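Local coordinates for hydrolase (Bacteroides thetaiotaomicron, PDB 2OBB) that binds magnesium and is probably a hydrolase of the HAD-like superfamily, at the interface of chains A and B. Residues are numbered along the deposited sequence; one frame, centred on the assembly and turned at random. Chains: chain A/B, Hypothetical protein.

The interface of chains A and B. Residues chain A 100-103, 112, 118-119, 123; chain B 100-103, 112, 118-119, 123.
This is the part of a two-fold symmetric interface between two copies of a HAD-like protein where a phenylalanine pair stacks. It joins the copies of the deposited assembly, which may not be the biological dimer. Each chain gives the loop 100-103, a residue of helix 106-115, and the short helix 119-123. Every contact recurs with the chains exchanged.

The rings of A:Phe119 and B:Phe119 lie face to face across the axis. Their centroids are 3.6 Å apart and the planes are almost parallel. The side chains cross at about a right angle, so the rings overlap without pointing the same way. In each, CG is anti to the carbonyl carbon, chi1 -75°. CD2 of B:Phe119 sits over the centre of the A:Phe119 ring. The other face of that ring is backed by SE of its own chain's selenomethionine, A:Met112, 4.2 Å above the plane. Along the stack the order is thus selenium, ring, ring, selenium. CE2 of A:Tyr123 meets the A:Phe119 ring at its edge, in plane.

Backbone bonds flank the stack. The amide N of A:Phe119, at the start of its helix, donates to the carbonyl O of B:Gly101 at 3.1 Å. The bond is fairly straight, 155° at H, and uses an in-plane lone pair of the carbonyl. B:Phe119 N makes the twin bond to O of A:Gly101. CB of A:Thr118 lies beside O of B:Gly101.

A:Met112 reaches across to the partner loop. Its chain is extended at chi2 and bent at chi3, -55°. SE of A:Met112 lies 3.5 Å from CA of B:Gly101. The methyl CE of A:Met112 packs tightly on CG2 of B:Val100, at 3.4 Å. That CG2 branch is anti to its backbone N, and the two side chains cross at about a right angle.

A:Tyr123 and B:Tyr123 also cross about the axis. They touch near the roots of their rings, with CG of A:Tyr123 3.8 Å from CB of B:Tyr123.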
# COMPACT_ATOMS: atom_id res chain seq x y z
N VAL A 100 -0.29 4.87 5.20
CA VAL A 100 -0.08 6.04 6.04
C VAL A 100 -1.38 6.87 6.11
O VAL A 100 -2.07 7.00 5.11
CB VAL A 100 1.16 6.86 5.62
CG1 VAL A 100 0.93 7.56 4.29
CG2 VAL A 100 1.54 7.84 6.71
N GLY A 101 -1.71 7.41 7.29
CA GLY A 101 -2.96 8.14 7.49
C GLY A 101 -4.15 7.25 7.80
O GLY A 101 -5.19 7.75 8.21
N GLY A 102 -3.98 5.93 7.66
CA GLY A 102 -5.01 4.95 7.98
C GLY A 102 -6.12 4.88 6.94
O GLY A 102 -6.28 5.79 6.11
N ILE A 103 -6.88 3.79 6.94
CA ILE A 103 -8.04 3.72 6.03
C ILE A 103 -9.35 4.11 6.70
O ILE A 103 -9.56 3.81 7.89
CB ILE A 103 -8.17 2.43 5.19
CG1 ILE A 103 -8.37 1.18 6.08
CG2 ILE A 103 -6.95 2.32 4.04
CD1 ILE A 103 -9.02 0.05 5.22
N MSE A 112 -14.65 7.68 -2.46
CA MSE A 112 -13.37 8.15 -3.02
C MSE A 112 -13.08 7.53 -4.40
O MSE A 112 -12.72 8.25 -5.35
CB MSE A 112 -12.22 7.87 -2.05
CG MSE A 112 -12.32 8.59 -0.73
SE MSE A 112 -10.75 8.27 0.42
CE MSE A 112 -10.67 6.37 0.53
N THR A 118 -9.91 12.49 -3.08
CA THR A 118 -8.81 12.34 -2.15
C THR A 118 -9.38 12.60 -0.77
O THR A 118 -10.49 13.11 -0.65
CB THR A 118 -7.72 13.41 -2.43
OG1 THR A 118 -8.31 14.71 -2.37
CG2 THR A 118 -7.09 13.22 -3.80
N PHE A 119 -8.62 12.25 0.27
CA PHE A 119 -9.03 12.61 1.62
C PHE A 119 -9.27 14.11 1.63
O PHE A 119 -10.22 14.60 2.26
CB PHE A 119 -7.96 12.23 2.64
CG PHE A 119 -7.87 10.74 2.93
CD1 PHE A 119 -8.68 10.16 3.91
CD2 PHE A 119 -6.98 9.94 2.25
CE1 PHE A 119 -8.59 8.81 4.21
CE2 PHE A 119 -6.89 8.58 2.52
CZ PHE A 119 -7.70 8.02 3.53
N TYR A 123 -12.78 15.79 3.00
CA TYR A 123 -12.86 16.69 4.14
C TYR A 123 -13.14 18.16 3.81
O TYR A 123 -13.84 18.83 4.58
CB TYR A 123 -11.66 16.49 5.08
CG TYR A 123 -11.67 15.12 5.73
CD1 TYR A 123 -12.48 14.86 6.85
CD2 TYR A 123 -10.91 14.08 5.22
CE1 TYR A 123 -12.50 13.58 7.44
CE2 TYR A 123 -10.93 12.80 5.81
CZ TYR A 123 -11.72 12.56 6.92
OH TYR A 123 -11.74 11.30 7.49
N VAL B 100 -5.44 4.31 -1.62
CA VAL B 100 -6.75 4.92 -1.77
C VAL B 100 -6.81 6.26 -0.99
O VAL B 100 -6.26 6.35 0.10
CB VAL B 100 -7.90 3.94 -1.40
CG1 VAL B 100 -7.94 3.67 0.09
CG2 VAL B 100 -9.23 4.48 -1.90
N GLY B 101 -7.46 7.28 -1.56
CA GLY B 101 -7.49 8.60 -0.95
C GLY B 101 -6.28 9.46 -1.28
O GLY B 101 -6.30 10.66 -1.03
N GLY B 102 -5.25 8.86 -1.89
CA GLY B 102 -4.05 9.57 -2.31
C GLY B 102 -3.11 9.91 -1.16
O GLY B 102 -3.51 9.90 0.01
N ILE B 103 -1.85 10.20 -1.48
CA ILE B 103 -0.94 10.67 -0.41
C ILE B 103 -0.82 12.18 -0.34
O ILE B 103 -0.85 12.86 -1.38
CB ILE B 103 0.44 9.96 -0.35
CG1 ILE B 103 1.27 10.21 -1.63
CG2 ILE B 103 0.29 8.36 0.13
CD1 ILE B 103 2.78 9.96 -1.32
N MSE B 112 1.81 12.89 10.49
CA MSE B 112 0.97 11.72 10.77
C MSE B 112 1.76 10.60 11.48
O MSE B 112 1.31 10.04 12.48
CB MSE B 112 0.33 11.19 9.49
CG MSE B 112 -0.62 12.16 8.82
SE MSE B 112 -1.51 11.37 7.24
CE MSE B 112 -0.04 10.80 6.17
N THR B 118 -4.23 10.17 11.93
CA THR B 118 -4.95 9.71 10.76
C THR B 118 -5.31 10.95 9.96
O THR B 118 -5.22 12.06 10.47
CB THR B 118 -6.27 9.01 11.18
OG1 THR B 118 -7.05 9.90 11.98
CG2 THR B 118 -5.99 7.75 11.98
N PHE B 119 -5.73 10.76 8.71
CA PHE B 119 -6.24 11.88 7.93
C PHE B 119 -7.35 12.53 8.76
O PHE B 119 -7.47 13.76 8.80
CB PHE B 119 -6.79 11.41 6.59
CG PHE B 119 -5.72 11.05 5.58
CD1 PHE B 119 -5.17 12.03 4.75
CD2 PHE B 119 -5.30 9.74 5.44
CE1 PHE B 119 -4.21 11.70 3.80
CE2 PHE B 119 -4.33 9.41 4.50
CZ PHE B 119 -3.79 10.40 3.66
N TYR B 123 -7.40 16.56 9.62
CA TYR B 123 -8.45 17.47 9.19
C TYR B 123 -9.40 17.96 10.29
O TYR B 123 -9.84 19.12 10.23
CB TYR B 123 -9.18 16.91 7.96
CG TYR B 123 -8.27 16.85 6.75
CD1 TYR B 123 -8.01 17.98 5.97
CD2 TYR B 123 -7.64 15.66 6.39
CE1 TYR B 123 -7.15 17.93 4.85
CE2 TYR B 123 -6.79 15.59 5.28
CZ TYR B 123 -6.55 16.73 4.51
OH TYR B 123 -5.70 16.66 3.42